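Local coordinates for protein glycinin A3B4 subunit (Glycine max, PDB 2D5F) that serves as an 11S globulin storage protein of soybean seed, a two-cupin subunit that assembles into hexamers, at the interface of chains A and B. Coordinates in Å, arbitrary orientation; residue numbers count along the deposited sequence, not the author numbering. Chains: chain A/B, glycinin A3B4 subunit.

The interface of chains A and B. Residues chain A 9, 42, 387-389, 425-426, 446; chain B 64, 153-156.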
loop_
_atom_site.group_PDB
_atom_site.type_symbol
_atom_site.label_atom_id
_atom_site.label_comp_id
_atom_site.label_asym_id
_atom_site.label_seq_id
_atom_site.Cartn_x
_atom_site.Cartn_y
_atom_site.Cartn_z
ATOM N N CYS A 9 22.451 -23.159 -5.851
ATOM C CA CYS A 9 21.404 -24.113 -5.518
ATOM C C CYS A 9 21.358 -25.331 -6.429
ATOM O O CYS A 9 20.496 -26.199 -6.276
ATOM C CB CYS A 9 20.044 -23.428 -5.524
ATOM S SG CYS A 9 19.789 -22.239 -4.173
ATOM N N CYS A 42 22.938 -21.864 -0.446
ATOM C CA CYS A 42 21.836 -21.843 -1.407
ATOM C C CYS A 42 20.618 -21.152 -0.791
ATOM O O CYS A 42 19.929 -20.382 -1.451
ATOM C CB CYS A 42 21.461 -23.267 -1.841
ATOM S SG CYS A 42 19.761 -23.384 -2.499
ATOM N N ASN A 387 7.180 -20.045 -3.108
ATOM C CA ASN A 387 7.964 -18.805 -3.058
ATOM C C ASN A 387 9.051 -18.638 -1.991
ATOM O O ASN A 387 9.327 -17.511 -1.573
ATOM C CB ASN A 387 6.990 -17.631 -2.910
ATOM C CG ASN A 387 6.169 -17.712 -1.627
ATOM O OD1 ASN A 387 5.493 -16.751 -1.241
ATOM N ND2 ASN A 387 6.214 -18.863 -0.967
ATOM N N ALA A 388 9.679 -19.720 -1.550
ATOM C CA ALA A 388 10.696 -19.564 -0.519
ATOM C C ALA A 388 11.543 -20.799 -0.267
ATOM O O ALA A 388 11.096 -21.920 -0.475
ATOM C CB ALA A 388 10.026 -19.146 0.790
ATOM N N ASN A 389 12.772 -20.568 0.183
ATOM C CA ASN A 389 13.664 -21.649 0.548
ATOM C C ASN A 389 13.234 -21.958 1.974
ATOM O O ASN A 389 12.706 -21.081 2.660
ATOM C CB ASN A 389 15.124 -21.197 0.542
ATOM C CG ASN A 389 15.691 -21.067 -0.860
ATOM O OD1 ASN A 389 15.455 -21.923 -1.717
ATOM N ND2 ASN A 389 16.459 -20.006 -1.096
ATOM N N PRO A 425 15.251 -26.499 -0.579
ATOM C CA PRO A 425 15.211 -25.406 -1.555
ATOM C C PRO A 425 13.831 -25.159 -2.159
ATOM O O PRO A 425 13.031 -26.078 -2.324
ATOM C CB PRO A 425 16.214 -25.855 -2.621
ATOM C CG PRO A 425 17.174 -26.719 -1.850
ATOM C CD PRO A 425 16.234 -27.518 -0.981
ATOM N N GLN A 426 13.576 -23.902 -2.492
ATOM C CA GLN A 426 12.326 -23.496 -3.105
ATOM C C GLN A 426 11.945 -24.421 -4.264
ATOM O O GLN A 426 12.787 -24.760 -5.105
ATOM C CB GLN A 426 12.464 -22.063 -3.615
ATOM C CG GLN A 426 11.316 -21.571 -4.496
ATOM C CD GLN A 426 11.566 -20.160 -5.005
ATOM O OE1 GLN A 426 12.702 -19.679 -4.990
ATOM N NE2 GLN A 426 10.508 -19.494 -5.476
ATOM N N THR A 446 12.154 -18.314 4.018
ATOM C CA THR A 446 12.588 -16.972 3.654
ATOM C C THR A 446 11.619 -16.115 2.848
ATOM O O THR A 446 11.950 -15.605 1.776
ATOM C CB THR A 446 13.956 -17.020 2.938
ATOM O OG1 THR A 446 13.884 -17.879 1.791
ATOM C CG2 THR A 446 15.026 -17.538 3.899
ATOM N N PRO B 64 10.226 -21.980 -10.452
ATOM C CA PRO B 64 10.442 -20.993 -9.388
ATOM C C PRO B 64 10.518 -19.525 -9.802
ATOM O O PRO B 64 11.113 -18.707 -9.099
ATOM C CB PRO B 64 11.737 -21.470 -8.746
ATOM C CG PRO B 64 12.507 -21.968 -9.940
ATOM C CD PRO B 64 11.458 -22.756 -10.699
ATOM N N ASN B 153 11.570 -13.144 -7.015
ATOM C CA ASN B 153 10.912 -14.255 -6.318
ATOM C C ASN B 153 11.691 -15.561 -6.436
ATOM O O ASN B 153 11.454 -16.505 -5.677
ATOM C CB ASN B 153 9.510 -14.488 -6.880
ATOM C CG ASN B 153 9.511 -15.433 -8.072
ATOM O OD1 ASN B 153 9.839 -16.617 -7.950
ATOM N ND2 ASN B 153 9.146 -14.913 -9.231
ATOM N N ASN B 154 12.588 -15.637 -7.411
ATOM C CA ASN B 154 13.380 -16.840 -7.600
ATOM C C ASN B 154 14.523 -16.804 -6.586
ATOM O O ASN B 154 15.467 -16.042 -6.744
ATOM C CB ASN B 154 13.928 -16.885 -9.030
ATOM C CG ASN B 154 14.809 -18.097 -9.284
ATOM O OD1 ASN B 154 14.822 -19.052 -8.501
ATOM N ND2 ASN B 154 15.543 -18.067 -10.386
ATOM N N GLN B 155 14.424 -17.620 -5.540
ATOM C CA GLN B 155 15.458 -17.642 -4.508
ATOM C C GLN B 155 16.468 -18.776 -4.682
ATOM O O GLN B 155 17.287 -19.026 -3.797
ATOM C CB GLN B 155 14.816 -17.724 -3.121
ATOM C CG GLN B 155 13.682 -16.740 -2.906
ATOM C CD GLN B 155 13.207 -16.701 -1.470
ATOM O OE1 GLN B 155 13.085 -17.730 -0.817
ATOM N NE2 GLN B 155 12.925 -15.505 -0.973
ATOM N N LEU B 156 16.406 -19.465 -5.819
ATOM C CA LEU B 156 17.348 -20.550 -6.094
ATOM C C LEU B 156 18.575 -19.910 -6.744
ATOM O O LEU B 156 19.457 -19.397 -6.058
ATOM C CB LEU B 156 16.708 -21.586 -7.023
ATOM C CG LEU B 156 15.502 -22.324 -6.425
ATOM C CD1 LEU B 156 14.900 -23.278 -7.442
ATOM C CD2 LEU B 156 15.945 -23.090 -5.184
HETATM O O HOH W 1 19.942 -18.715 -3.419
HETATM O O HOH W 2 10.178 -15.612 -3.243
#
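The carboxamide of B:Gln155 has A:Thr446 O in its plane at the NE2 end, A:Asn389 N nearly along its C=O axis and A:Thr446 OG1 above the carbonyl plane. The A:Gln426 amide stands almost upright to it, their planes 81° apart as the two chains cross, whereas A:Asn389 runs antiparallel past B:Gln155 with its amide tilted by 36°. These three carboxamides set the geometry of a head-to-tail contact between subunits of the deposited hexamer, the second cupin region of chain A meeting the first of chain B, likely the contact within the trimer typical of 11S globulins. At the end of an extended chain, B:Gln155 uses both polar atoms of its amide. B:Gln155 NE2 gives a nearly straight bond to the backbone O of A:Thr446 (2.9 Å). B:Gln155 OE1 accepts twice: from A:Asn389 N at 3.0 Å, and from the hydroxyl OG1 of A:Thr446. That hydroxyl sits in the crowded position between its backbone N and carbonyl carbon (chi1 56°), which points OG1 at B:Gln155 OE1, so that this oxygen is held by two donors.

A:Gln426, extended with CG anti to its backbone N, reaches across to the backbone of the B:Asn153 to B:Gln155 loop. A:Gln426 OE1 takes the N-H of B:Gln155 in the carbonyl plane (2.7 Å), while NE2 donates to B:Asn153 O from above that carbonyl's plane; one amide thus reads a donor and an acceptor of the main chain. The A:Asn389 amide is likewise shared: A:Asn389 ND2 bonds to B:Gln155 O (3.0 Å), and OD1 receives A:Gln426 N on a lone pair, a second-shell link that fixes its rotation and ties together the two loops.

Alongside, B:Leu156 supplies the apolar part, its CD2 resting near A:Pro425 CB at 3.8 Å and also against A:Gln426 CB. Water 2 joins A:Asn387 O to B:Asn153 O. Beside the A:Cys9–A:Cys42 disulfide, water 1 connects A:Cys42 O with B:Gln155 O and B:Leu156 O, and A:Cys9 SG lies 3.5 Å from B:Leu156 CA.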